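Local coordinates for ABC transporter, substrate-binding protein (Streptococcus pneumoniae, PDB 5G5Y) that binds fructooligosaccharides such as kestose, nystose and inulin, preferring the longer chains, and delivers them to an ABC transporter for import, at residues D86-Y91 with G114-F119; M310-V315 with E320-W325. All blocks are in the same frame, centred on the assembly; numbering follows the deposited sequence.

Contact 1. Residues D86-Y91 with G114-F119; sequences DLIDKY and GHIYSF. With ZN (zinc ion), chain K.
I88 is the one residue of D86-Y91 that touches both I116 and F119, and all direct contact between D86-Y91 and G114-F119 is apolar. I88 CD1 meets I116 CD1 at 4.1 Å, the two side chains crossing at about a right angle. I88 CG1 lies 3.9 Å from F119 CE1, and I88 CD1 is 4.1 Å from F119 CE1. Here the two side chains slide past each other in opposite directions, the approach to the ring being oblique. I88 carries CG1 opposite its carbonyl carbon (chi1 -65°), and an extended chi2 of 171° then carries CD1 forward to I116. L95 of helix 93-101 touches both I88 and F119, and I326 of helix 319-329 also packs on F119.

Polar bonds run to E85, just before the helix segment. It accepts from I116 N through OE1 and from H115 ND1 through OE2, so one carboxylate spans backbone and imidazole. The 114-119 loop leads into strand 121-123; F119 has backbone bonds with K309 and M310, and its side chain is about 6 Å from that of substrate-binding K309.

Metal coordination occupies the other ring nitrogen: H115 NE2 binds zinc at 2.3 Å. Waters 1 and 2 lie 2.5 Å and 2.0 Å from the zinc; the position of water 3 is doubtful.

With ND1 held by E85 and NE2 by zinc, the imidazole is fixed from two sides, and the carboxylate may strengthen NE2 as a ligand. Between I88, I116 and F119, by contrast, the evidence is for van der Waals packing of buried hydrocarbon, with E85 supplying the directional bonds.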
loop_
_atom_site.group_PDB
_atom_site.type_symbol
_atom_site.label_atom_id
_atom_site.label_comp_id
_atom_site.label_asym_id
_atom_site.label_seq_id
_atom_site.Cartn_x
_atom_site.Cartn_y
_atom_site.Cartn_z
ATOM N N ASP A 86 27.441 -8.781 1.595
ATOM C CA ASP A 86 28.632 -9.026 2.447
ATOM C C ASP A 86 28.799 -7.906 3.479
ATOM O O ASP A 86 29.296 -8.134 4.564
ATOM C CB ASP A 86 29.914 -9.143 1.607
ATOM C CG ASP A 86 29.947 -10.415 0.706
ATOM O OD1 ASP A 86 29.235 -11.416 0.973
ATOM O OD2 ASP A 86 30.716 -10.426 -0.285
ATOM N N LEU A 87 28.395 -6.693 3.111
ATOM C CA LEU A 87 28.438 -5.546 3.994
ATOM C C LEU A 87 27.407 -5.716 5.108
ATOM O O LEU A 87 27.670 -5.346 6.261
ATOM C CB LEU A 87 28.184 -4.241 3.222
ATOM C CG LEU A 87 29.227 -3.918 2.151
ATOM C CD1 LEU A 87 28.768 -2.726 1.346
ATOM C CD2 LEU A 87 30.611 -3.669 2.758
ATOM N N ILE A 88 26.256 -6.320 4.777
ATOM C CA ILE A 88 25.245 -6.595 5.793
ATOM C C ILE A 88 25.814 -7.524 6.853
ATOM O O ILE A 88 25.794 -7.223 8.057
ATOM C CB ILE A 88 23.956 -7.180 5.200
ATOM C CG1 ILE A 88 23.307 -6.124 4.296
ATOM C CG2 ILE A 88 23.006 -7.641 6.310
ATOM C CD1 ILE A 88 22.132 -6.636 3.464
ATOM N N ASP A 89 26.307 -8.664 6.388
ATOM C CA ASP A 89 26.852 -9.676 7.244
ATOM C C ASP A 89 27.997 -9.166 8.133
ATOM O O ASP A 89 28.044 -9.483 9.307
ATOM C CB ASP A 89 27.359 -10.837 6.372
ATOM C CG ASP A 89 27.688 -12.075 7.185
ATOM O OD1 ASP A 89 26.836 -12.521 7.997
ATOM O OD2 ASP A 89 28.794 -12.613 7.017
ATOM N N LYS A 90 28.910 -8.399 7.571
ATOM C CA LYS A 90 30.117 -7.976 8.302
ATOM C C LYS A 90 29.869 -6.808 9.247
ATOM O O LYS A 90 30.481 -6.726 10.312
ATOM C CB LYS A 90 31.206 -7.530 7.328
ATOM C CG LYS A 90 31.965 -8.632 6.640
ATOM C CD LYS A 90 33.193 -8.027 5.957
ATOM C CE LYS A 90 33.496 -8.666 4.622
ATOM N NZ LYS A 90 34.185 -9.972 4.786
ATOM N N TYR A 91 28.995 -5.889 8.848
ATOM C CA TYR A 91 28.956 -4.562 9.503
ATOM C C TYR A 91 27.603 -4.083 10.003
ATOM O O TYR A 91 27.504 -2.938 10.498
ATOM C CB TYR A 91 29.508 -3.488 8.556
ATOM C CG TYR A 91 30.896 -3.768 8.001
ATOM C CD1 TYR A 91 31.987 -4.021 8.856
ATOM C CD2 TYR A 91 31.132 -3.743 6.636
ATOM C CE1 TYR A 91 33.256 -4.280 8.342
ATOM C CE2 TYR A 91 32.395 -4.022 6.117
ATOM C CZ TYR A 91 33.440 -4.291 6.982
ATOM O OH TYR A 91 34.677 -4.534 6.434
ATOM N N GLY A 114 21.267 -13.975 -6.724
ATOM C CA GLY A 114 21.802 -14.218 -5.403
ATOM C C GLY A 114 22.367 -12.999 -4.681
ATOM O O GLY A 114 22.671 -13.104 -3.525
ATOM N N HIS A 115 22.436 -11.831 -5.324
ATOM C CA HIS A 115 22.921 -10.611 -4.673
ATOM C C HIS A 115 21.807 -9.745 -4.058
ATOM O O HIS A 115 20.646 -9.812 -4.469
ATOM C CB HIS A 115 23.701 -9.778 -5.674
ATOM C CG HIS A 115 24.965 -10.424 -6.098
ATOM N ND1 HIS A 115 25.965 -10.713 -5.197
ATOM C CD2 HIS A 115 25.391 -10.876 -7.301
ATOM C CE1 HIS A 115 26.962 -11.305 -5.822
ATOM N NE2 HIS A 115 26.635 -11.424 -7.092
ATOM N N ILE A 116 22.190 -8.920 -3.085
ATOM C CA ILE A 116 21.297 -7.859 -2.578
ATOM C C ILE A 116 21.880 -6.546 -3.092
ATOM O O ILE A 116 23.099 -6.328 -2.962
ATOM C CB ILE A 116 21.215 -7.898 -1.039
ATOM C CG1 ILE A 116 20.586 -9.221 -0.604
ATOM C CG2 ILE A 116 20.422 -6.718 -0.487
ATOM C CD1 ILE A 116 20.672 -9.493 0.879
ATOM N N TYR A 117 21.043 -5.702 -3.716
ATOM C CA TYR A 117 21.496 -4.439 -4.311
ATOM C C TYR A 117 21.002 -3.175 -3.631
ATOM O O TYR A 117 21.366 -2.090 -4.057
ATOM C CB TYR A 117 21.089 -4.395 -5.786
ATOM C CG TYR A 117 21.784 -5.448 -6.612
ATOM C CD1 TYR A 117 23.141 -5.340 -6.898
ATOM C CD2 TYR A 117 21.099 -6.549 -7.108
ATOM C CE1 TYR A 117 23.799 -6.292 -7.669
ATOM C CE2 TYR A 117 21.753 -7.507 -7.907
ATOM C CZ TYR A 117 23.104 -7.365 -8.177
ATOM O OH TYR A 117 23.793 -8.329 -8.921
ATOM N N SER A 118 20.161 -3.296 -2.606
ATOM C CA SER A 118 19.537 -2.123 -2.032
ATOM C C SER A 118 19.084 -2.410 -0.630
ATOM O O SER A 118 18.957 -3.571 -0.245
ATOM C CB SER A 118 18.354 -1.626 -2.904
ATOM O OG SER A 118 17.287 -2.533 -2.952
ATOM N N PHE A 119 18.844 -1.357 0.128
ATOM C CA PHE A 119 18.361 -1.489 1.491
ATOM C C PHE A 119 16.903 -1.020 1.580
ATOM O O PHE A 119 16.574 0.069 1.106
ATOM C CB PHE A 119 19.223 -0.660 2.428
ATOM C CG PHE A 119 20.663 -1.081 2.447
ATOM C CD1 PHE A 119 21.086 -2.090 3.296
ATOM C CD2 PHE A 119 21.598 -0.482 1.631
ATOM C CE1 PHE A 119 22.416 -2.499 3.329
ATOM C CE2 PHE A 119 22.949 -0.877 1.675
ATOM C CZ PHE A 119 23.348 -1.878 2.522
HETATM ZN ZN ZN K . 27.459 -12.497 -8.997
HETATM O O HOH W 1 25.553 -14.002 -9.686
HETATM O O HOH W 2 29.113 -11.455 -8.383
HETATM O O HOH W 3 27.402 -13.838 -8.048
#

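Contact 2. Residues M310-V315 with E320-W325; sequences MVITSV and ELTAKW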
loop_
_atom_site.group_PDB
_atom_site.type_symbol
_atom_site.label_atom_id
_atom_site.label_comp_id
_atom_site.label_asym_id
_atom_site.label_seq_id
_atom_site.Cartn_x
_atom_site.Cartn_y
_atom_site.Cartn_z
ATOM N N MET A 310 17.850 2.855 -0.428
ATOM C CA MET A 310 19.266 3.256 -0.468
ATOM C C MET A 310 20.042 2.277 -1.282
ATOM O O MET A 310 19.867 1.088 -1.106
ATOM C CB MET A 310 19.890 3.291 0.912
ATOM C CG MET A 310 21.238 3.990 0.973
ATOM S SD MET A 310 21.264 5.091 2.378
ATOM C CE MET A 310 22.959 5.724 2.326
ATOM N N VAL A 311 20.878 2.779 -2.195
ATOM C CA VAL A 311 21.852 1.989 -2.932
ATOM C C VAL A 311 23.256 2.600 -2.730
ATOM O O VAL A 311 23.398 3.775 -2.426
ATOM C CB VAL A 311 21.550 1.914 -4.425
ATOM C CG1 VAL A 311 20.254 1.160 -4.704
ATOM C CG2 VAL A 311 21.486 3.291 -5.074
ATOM N N ILE A 312 24.280 1.781 -2.891
ATOM C CA ILE A 312 25.650 2.227 -2.740
ATOM C C ILE A 312 26.277 2.184 -4.129
ATOM O O ILE A 312 26.190 1.154 -4.835
ATOM C CB ILE A 312 26.395 1.328 -1.760
ATOM C CG1 ILE A 312 25.830 1.527 -0.341
ATOM C CG2 ILE A 312 27.914 1.616 -1.829
ATOM C CD1 ILE A 312 26.479 0.612 0.699
ATOM N N THR A 313 26.926 3.280 -4.521
ATOM C CA THR A 313 27.477 3.364 -5.875
ATOM C C THR A 313 28.852 2.755 -5.983
ATOM O O THR A 313 29.572 2.585 -4.976
ATOM C CB THR A 313 27.605 4.800 -6.382
ATOM O OG1 THR A 313 28.606 5.459 -5.612
ATOM C CG2 THR A 313 26.307 5.524 -6.260
ATOM N N SER A 314 29.239 2.503 -7.229
ATOM C CA SER A 314 30.582 1.985 -7.527
ATOM C C SER A 314 31.744 2.938 -7.252
ATOM O O SER A 314 32.894 2.482 -7.344
ATOM C CB SER A 314 30.663 1.562 -9.001
ATOM O OG SER A 314 30.468 2.698 -9.807
ATOM N N VAL A 315 31.474 4.220 -6.946
ATOM C CA VAL A 315 32.539 5.195 -6.617
ATOM C C VAL A 315 32.802 5.343 -5.137
ATOM O O VAL A 315 33.684 6.085 -4.741
ATOM C CB VAL A 315 32.322 6.604 -7.244
ATOM C CG1 VAL A 315 32.250 6.510 -8.770
ATOM C CG2 VAL A 315 31.109 7.334 -6.679
ATOM N N GLU A 320 32.755 0.301 4.552
ATOM C CA GLU A 320 32.497 -0.042 5.929
ATOM C C GLU A 320 31.822 1.105 6.657
ATOM O O GLU A 320 30.823 0.894 7.402
ATOM C CB GLU A 320 33.792 -0.478 6.648
ATOM C CG GLU A 320 33.603 -0.690 8.140
ATOM C CD GLU A 320 34.911 -1.132 8.824
ATOM O OE1 GLU A 320 35.906 -1.342 8.111
ATOM O OE2 GLU A 320 34.903 -1.302 10.055
ATOM N N LEU A 321 32.351 2.311 6.484
ATOM C CA LEU A 321 31.741 3.503 7.087
ATOM C C LEU A 321 30.277 3.642 6.618
ATOM O O LEU A 321 29.389 3.935 7.400
ATOM C CB LEU A 321 32.497 4.758 6.660
ATOM C CG LEU A 321 32.120 6.048 7.396
ATOM C CD1 LEU A 321 32.480 5.941 8.866
ATOM C CD2 LEU A 321 32.873 7.182 6.734
ATOM N N THR A 322 30.069 3.491 5.323
ATOM C CA THR A 322 28.713 3.650 4.724
ATOM C C THR A 322 27.750 2.615 5.314
ATOM O O THR A 322 26.637 2.981 5.732
ATOM C CB THR A 322 28.788 3.539 3.191
ATOM O OG1 THR A 322 29.613 4.578 2.673
ATOM C CG2 THR A 322 27.426 3.673 2.514
ATOM N N ALA A 323 28.173 1.348 5.379
ATOM C CA ALA A 323 27.328 0.271 5.912
ATOM C C ALA A 323 26.956 0.501 7.370
ATOM O O ALA A 323 25.817 0.281 7.752
ATOM C CB ALA A 323 27.995 -1.087 5.752
ATOM N N LYS A 324 27.918 0.961 8.173
ATOM C CA LYS A 324 27.657 1.329 9.548
ATOM C C LYS A 324 26.729 2.515 9.725
ATOM O O LYS A 324 25.897 2.511 10.634
ATOM C CB LYS A 324 28.993 1.510 10.330
ATOM C CG LYS A 324 29.681 0.166 10.493
ATOM C CD LYS A 324 31.058 0.226 11.194
ATOM C CE LYS A 324 31.513 -1.209 11.442
ATOM N NZ LYS A 324 32.866 -1.212 12.076
ATOM N N TRP A 325 26.857 3.531 8.882
ATOM C CA TRP A 325 25.939 4.657 8.876
ATOM C C TRP A 325 24.530 4.144 8.525
ATOM O O TRP A 325 23.552 4.480 9.210
ATOM C CB TRP A 325 26.382 5.730 7.861
ATOM C CG TRP A 325 25.603 6.970 7.960
ATOM C CD1 TRP A 325 25.929 8.068 8.677
ATOM C CD2 TRP A 325 24.318 7.251 7.348
ATOM N NE1 TRP A 325 24.952 9.023 8.559
ATOM C CE2 TRP A 325 23.941 8.543 7.768
ATOM C CE3 TRP A 325 23.444 6.524 6.532
ATOM C CZ2 TRP A 325 22.740 9.147 7.366
ATOM C CZ3 TRP A 325 22.237 7.114 6.145
ATOM C CH2 TRP A 325 21.908 8.422 6.539
#
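The indole of W325 receives the methyl end of M310 obliquely, M310 CE lying 4.1 Å from W325 CZ3, while F7 of strand 3-10 meets the same ring system edge-to-face. M310 and W325 cross at about a right angle. M310 starts with CG trans to its backbone N (chi1 -167°), and a bend at chi2 (134°) turns the thioether toward the indole.

The other touching pair, I312 and T322, is aliphatic. They reach toward each other tip to tip, with I312 CD1 3.7 Å and I312 CG1 3.9 Å from T322 CG2. Opposite the backbone N, T322 CG2 faces the strand, whereas OG1 is bonded to N318 O and N316 ND2; the methyl thus goes to I312 and the hydroxyl to the two asparagines. I312 and T322 also mark the closest backbone approach, their CA atoms 8.2 Å apart.

On the helix, K324 NZ forms a salt bridge of 2.9 Å with E320 OE2, one turn back.

All four touching residues are buried. Edge strand 310-312 is followed by helix 319-329, which packs back on the mixed sheet of strands 34-41, 3-10, 61-63 and 310-312: L5 touches T322, H63 touches W325, and helix 85-91 flanks A323 through L87 and Y91.

After laying down strands 3-10, 34-41 and 61-63, the chain enters helix 85-91, passes through helices 93-101 and 104-109, and closes contact 1 when residues 114-119 return to it. Contact 2 opens much later and closes a far shorter loop, between strand 310-312 and the helix that follows almost at once. The two are therefore in series, neither nested nor crossed, yet their centres lie only about 10 Å apart. Contact 1 joins helix 85-91 to the loop 114-119, contact 2 packs helix 319-329 on edge strand 310-312, and F119 with M310 links the two: F119 N probably donates a hydrogen bond to M310 O at 2.9 Å. Y91 CE1 also packs 3.6 Å from E320 CD.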